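Local coordinates for 5-oxoprolinase subunit A (Thermus thermophilus, PDB 2DFA), which is predicted to catalyse the ATP-dependent cleavage of 5-oxoproline to L-glutamate, as the A subunit of a PxpABC complex, at residues A31-G36 with L46-L51; V57-H62 with G92-F97. All blocks are in the same frame, centred on the assembly; numbering follows the deposited sequence.

Interaction 1. Residues A31-G36 with L46-L51; sequences ANLACG and LEAVRL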
loop_
_atom_site.group_PDB
_atom_site.type_symbol
_atom_site.label_atom_id
_atom_site.label_comp_id
_atom_site.label_asym_id
_atom_site.label_seq_id
_atom_site.Cartn_x
_atom_site.Cartn_y
_atom_site.Cartn_z
ATOM N N ALA A 31 1.952 24.900 -9.833
ATOM C CA ALA A 31 2.435 23.527 -9.737
ATOM C C ALA A 31 1.263 22.601 -9.422
ATOM O O ALA A 31 0.314 22.996 -8.744
ATOM C CB ALA A 31 3.490 23.421 -8.651
ATOM N N ASN A 32 1.333 21.377 -9.935
ATOM C CA ASN A 32 0.294 20.380 -9.703
ATOM C C ASN A 32 0.933 19.374 -8.753
ATOM O O ASN A 32 1.804 18.605 -9.152
ATOM C CB ASN A 32 -0.080 19.698 -11.020
ATOM C CG ASN A 32 -0.133 20.671 -12.189
ATOM O OD1 ASN A 32 -0.892 21.642 -12.176
ATOM N ND2 ASN A 32 0.682 20.415 -13.205
ATOM N N LEU A 33 0.518 19.397 -7.494
ATOM C CA LEU A 33 1.083 18.507 -6.489
ATOM C C LEU A 33 0.366 17.174 -6.330
ATOM O O LEU A 33 -0.863 17.125 -6.247
ATOM C CB LEU A 33 1.132 19.220 -5.135
ATOM C CG LEU A 33 2.388 20.061 -4.866
ATOM C CD1 LEU A 33 2.663 21.001 -6.031
ATOM C CD2 LEU A 33 2.204 20.831 -3.579
ATOM N N ALA A 34 1.152 16.099 -6.281
ATOM C CA ALA A 34 0.616 14.755 -6.104
ATOM C C ALA A 34 -0.056 14.691 -4.733
ATOM O O ALA A 34 0.321 15.422 -3.810
ATOM C CB ALA A 34 1.743 13.713 -6.197
ATOM N N CYS A 35 -1.039 13.802 -4.594
ATOM C CA CYS A 35 -1.780 13.701 -3.344
ATOM C C CYS A 35 -1.715 12.365 -2.601
ATOM O O CYS A 35 -2.644 12.025 -1.865
ATOM C CB CYS A 35 -3.244 14.076 -3.609
ATOM S SG CYS A 35 -3.449 15.670 -4.491
ATOM N N GLY A 36 -0.634 11.610 -2.794
ATOM C CA GLY A 36 -0.468 10.351 -2.084
ATOM C C GLY A 36 -0.921 9.063 -2.755
ATOM O O GLY A 36 -0.713 7.983 -2.199
ATOM N N LEU A 46 4.148 18.077 2.204
ATOM C CA LEU A 46 4.453 19.203 3.076
ATOM C C LEU A 46 5.688 19.939 2.565
ATOM O O LEU A 46 5.720 21.172 2.537
ATOM C CB LEU A 46 4.689 18.713 4.507
ATOM C CG LEU A 46 5.057 19.800 5.521
ATOM C CD1 LEU A 46 3.971 20.870 5.544
ATOM C CD2 LEU A 46 5.226 19.181 6.892
ATOM N N GLU A 47 6.695 19.174 2.161
ATOM C CA GLU A 47 7.936 19.733 1.634
ATOM C C GLU A 47 7.695 20.540 0.352
ATOM O O GLU A 47 8.229 21.647 0.192
ATOM C CB GLU A 47 8.931 18.601 1.349
ATOM C CG GLU A 47 10.174 19.030 0.577
ATOM C CD GLU A 47 11.097 17.862 0.274
ATOM O OE1 GLU A 47 10.671 16.917 -0.432
ATOM O OE2 GLU A 47 12.251 17.889 0.751
ATOM N N ALA A 48 6.894 19.985 -0.555
ATOM C CA ALA A 48 6.590 20.636 -1.825
ATOM C C ALA A 48 5.782 21.907 -1.628
ATOM O O ALA A 48 5.989 22.897 -2.328
ATOM C CB ALA A 48 5.833 19.667 -2.755
ATOM N N VAL A 49 4.849 21.874 -0.684
ATOM C CA VAL A 49 4.020 23.038 -0.394
ATOM C C VAL A 49 4.893 24.150 0.179
ATOM O O VAL A 49 4.736 25.327 -0.169
ATOM C CB VAL A 49 2.892 22.680 0.602
ATOM C CG1 VAL A 49 2.212 23.943 1.113
ATOM C CG2 VAL A 49 1.854 21.778 -0.100
ATOM N N ARG A 50 5.822 23.779 1.051
ATOM C CA ARG A 50 6.715 24.768 1.643
ATOM C C ARG A 50 7.582 25.397 0.559
ATOM O O ARG A 50 7.783 26.613 0.543
ATOM C CB ARG A 50 7.570 24.116 2.737
ATOM C CG ARG A 50 6.745 23.801 3.984
ATOM C CD ARG A 50 7.518 23.080 5.080
ATOM N NE ARG A 50 6.727 23.053 6.313
ATOM C CZ ARG A 50 7.021 22.336 7.392
ATOM N NH1 ARG A 50 8.100 21.562 7.414
ATOM N NH2 ARG A 50 6.231 22.396 8.455
ATOM N N LEU A 51 8.075 24.570 -0.358
ATOM C CA LEU A 51 8.913 25.051 -1.454
ATOM C C LEU A 51 8.139 26.008 -2.355
ATOM O O LEU A 51 8.641 27.073 -2.719
ATOM C CB LEU A 51 9.431 23.871 -2.281
ATOM C CG LEU A 51 10.456 24.173 -3.379
ATOM C CD1 LEU A 51 11.741 24.718 -2.754
ATOM C CD2 LEU A 51 10.750 22.899 -4.161
#
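N32 ND2 is gripped by the OD1 atoms of D8 and N6, just before L33, which turns the other way in the strand to meet A48 and V49. N32 OD1 is also engaged, by H107 NE2. Both ends of the buried amide are therefore satisfied, and its rotation is well fixed. D8 belongs to a cluster with H62 and H111 that may be an empty metal site; this is unconfirmed.

The contact itself is apolar and small, with 104 Å² buried. L33 supplies more than half of it. Its CD2 methyl does most of the touching and lies 3.6 Å from V49 CG2 and 3.9 Å from A48 CB. The branch point L33 CG also comes within 4.1 Å of A48 CB. The L33 and V49 side chains cross at about a right angle. V49 CG1 is anti to the backbone N (chi1 169°), which leaves CG2 anti to the carbonyl carbon and facing the leucine. A48 is small enough for the leucine to settle against the helix.

Strand 30-34 and helix 42-54 are the first two elements of a beta-alpha-beta unit that is completed by strand 58-62. The strand pairs in parallel with strands 2-9 and 58-62. V49 also packs on F97 of helix 80-100, as does L46.

Interaction 2. Residues V57-H62 with G92-F97; sequences VAVGAH and GALSAF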
loop_
_atom_site.group_PDB
_atom_site.type_symbol
_atom_site.label_atom_id
_atom_site.label_comp_id
_atom_site.label_asym_id
_atom_site.label_seq_id
_atom_site.Cartn_x
_atom_site.Cartn_y
_atom_site.Cartn_z
ATOM N N VAL A 57 4.801 30.181 -5.780
ATOM C CA VAL A 57 4.171 29.375 -6.827
ATOM C C VAL A 57 2.773 28.949 -6.366
ATOM O O VAL A 57 2.592 28.543 -5.217
ATOM C CB VAL A 57 5.011 28.107 -7.114
ATOM C CG1 VAL A 57 4.298 27.217 -8.126
ATOM C CG2 VAL A 57 6.392 28.505 -7.637
ATOM N N ALA A 58 1.791 29.054 -7.257
ATOM C CA ALA A 58 0.416 28.673 -6.933
ATOM C C ALA A 58 0.326 27.151 -6.919
ATOM O O ALA A 58 0.854 26.492 -7.806
ATOM C CB ALA A 58 -0.548 29.238 -7.964
ATOM N N VAL A 59 -0.359 26.599 -5.925
ATOM C CA VAL A 59 -0.468 25.148 -5.820
ATOM C C VAL A 59 -1.852 24.604 -6.152
ATOM O O VAL A 59 -2.865 25.103 -5.666
ATOM C CB VAL A 59 -0.067 24.684 -4.397
ATOM C CG1 VAL A 59 -0.312 23.180 -4.233
ATOM C CG2 VAL A 59 1.397 25.015 -4.151
ATOM N N GLY A 60 -1.878 23.572 -6.988
ATOM C CA GLY A 60 -3.127 22.936 -7.362
ATOM C C GLY A 60 -2.991 21.446 -7.088
ATOM O O GLY A 60 -1.875 20.949 -6.921
ATOM N N ALA A 61 -4.114 20.733 -7.045
ATOM C CA ALA A 61 -4.092 19.291 -6.790
ATOM C C ALA A 61 -3.886 18.506 -8.078
ATOM O O ALA A 61 -4.420 18.855 -9.130
ATOM C CB ALA A 61 -5.393 18.855 -6.112
ATOM N N HIS A 62 -3.109 17.433 -7.978
ATOM C CA HIS A 62 -2.798 16.573 -9.109
ATOM C C HIS A 62 -3.254 15.153 -8.728
ATOM O O HIS A 62 -2.439 14.256 -8.552
ATOM C CB HIS A 62 -1.282 16.616 -9.350
ATOM C CG HIS A 62 -0.857 16.174 -10.715
ATOM N ND1 HIS A 62 -1.615 16.394 -11.844
ATOM C CD2 HIS A 62 0.295 15.603 -11.144
ATOM C CE1 HIS A 62 -0.949 15.983 -12.909
ATOM N NE2 HIS A 62 0.213 15.499 -12.510
ATOM N N GLY A 92 -8.807 16.887 -0.654
ATOM C CA GLY A 92 -8.880 17.222 0.759
ATOM C C GLY A 92 -7.553 17.100 1.480
ATOM O O GLY A 92 -7.175 17.987 2.258
ATOM N N ALA A 93 -6.839 16.002 1.227
ATOM C CA ALA A 93 -5.552 15.784 1.875
ATOM C C ALA A 93 -4.585 16.926 1.572
ATOM O O ALA A 93 -3.945 17.450 2.476
ATOM C CB ALA A 93 -4.948 14.448 1.432
ATOM N N LEU A 94 -4.475 17.301 0.300
ATOM C CA LEU A 94 -3.577 18.385 -0.085
ATOM C C LEU A 94 -4.013 19.710 0.541
ATOM O O LEU A 94 -3.176 20.479 1.029
ATOM C CB LEU A 94 -3.518 18.523 -1.615
ATOM C CG LEU A 94 -2.698 19.717 -2.128
ATOM C CD1 LEU A 94 -1.256 19.605 -1.658
ATOM C CD2 LEU A 94 -2.763 19.774 -3.645
ATOM N N SER A 95 -5.320 19.961 0.558
ATOM C CA SER A 95 -5.831 21.213 1.122
ATOM C C SER A 95 -5.447 21.430 2.580
ATOM O O SER A 95 -5.354 22.571 3.026
ATOM C CB SER A 95 -7.354 21.297 0.980
ATOM O OG SER A 95 -8.002 20.434 1.902
ATOM N N ALA A 96 -5.222 20.347 3.324
ATOM C CA ALA A 96 -4.837 20.472 4.726
ATOM C C ALA A 96 -3.448 21.102 4.844
ATOM O O ALA A 96 -3.213 21.927 5.721
ATOM C CB ALA A 96 -4.857 19.102 5.418
ATOM N N PHE A 97 -2.530 20.709 3.963
ATOM C CA PHE A 97 -1.178 21.262 3.968
ATOM C C PHE A 97 -1.194 22.731 3.543
ATOM O O PHE A 97 -0.440 23.549 4.070
ATOM C CB PHE A 97 -0.279 20.452 3.036
ATOM C CG PHE A 97 0.014 19.076 3.547
ATOM C CD1 PHE A 97 0.985 18.876 4.520
ATOM C CD2 PHE A 97 -0.731 17.987 3.111
ATOM C CE1 PHE A 97 1.206 17.603 5.059
ATOM C CE2 PHE A 97 -0.515 16.719 3.645
ATOM C CZ PHE A 97 0.452 16.530 4.616
#
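Apolar contact between V59, A61 and L94 carries most of this junction. The L94 CD2 methyl is the common point. It lies 3.7 Å from A61 CB and 4.2 Å from V59 CG1, so it sits against two side chains from the same face of the strand. L94 CG is anti to the backbone N (chi1 175°), which extends the branch from the helix to the strand. L94 also touches I45 of helix 42-54, and V59 touches A52 of that helix. A93 and F97 pack on Y89 of the second subunit.

Contact with the strand backbone comes next. L94 CD2 is 3.4 Å from A61 CA and 3.6 Å from G60 O, which is close packing for a methyl. A side chain at G60 would point away from the helix, and it is the carbonyl O of this residue that meets the methyl.

Strand 58-62 and helix 80-100 follow each other in the chain, and their local segments run nearly antiparallel, at 158° and 8.8 Å between axes. This is the usual strand-then-helix step of an alpha/beta fold, consistent with the barrel-like glycoside hydrolase/deacetylase clan to which the family belongs.

The polar bonds lie to the sides of this apolar core. One residue past A61, the H62 side chain leads away from the helix. H62 ND1 bonds to K109 O, and the H62 ring meets that of H111 with the planes at about 75°. On the helix, A96 N bonds to G92 O at 3.2 Å.

Overall arrangement
In chain order, both segments of interaction 1 (31-36 and 46-51) precede those of interaction 2 (57-62 and 92-97). Their centres are about 7 Å apart. They share one parallel sheet, in which strands 30-34 and 58-62 are neighbours. Probable hydrogen bonds link the two strands, from A31 N to A58 O at 2.8 Å and from H62 N to L33 O at 2.9 Å. The leucine methyl L33 CD2 also packs 3.5 Å from V59 CG1. Helices 42-54 and 80-100 pack against these neighbouring strands and touch each other through their side chains. Both contacts also reach the second subunit, so this part of the fold lies close to the subunit interface.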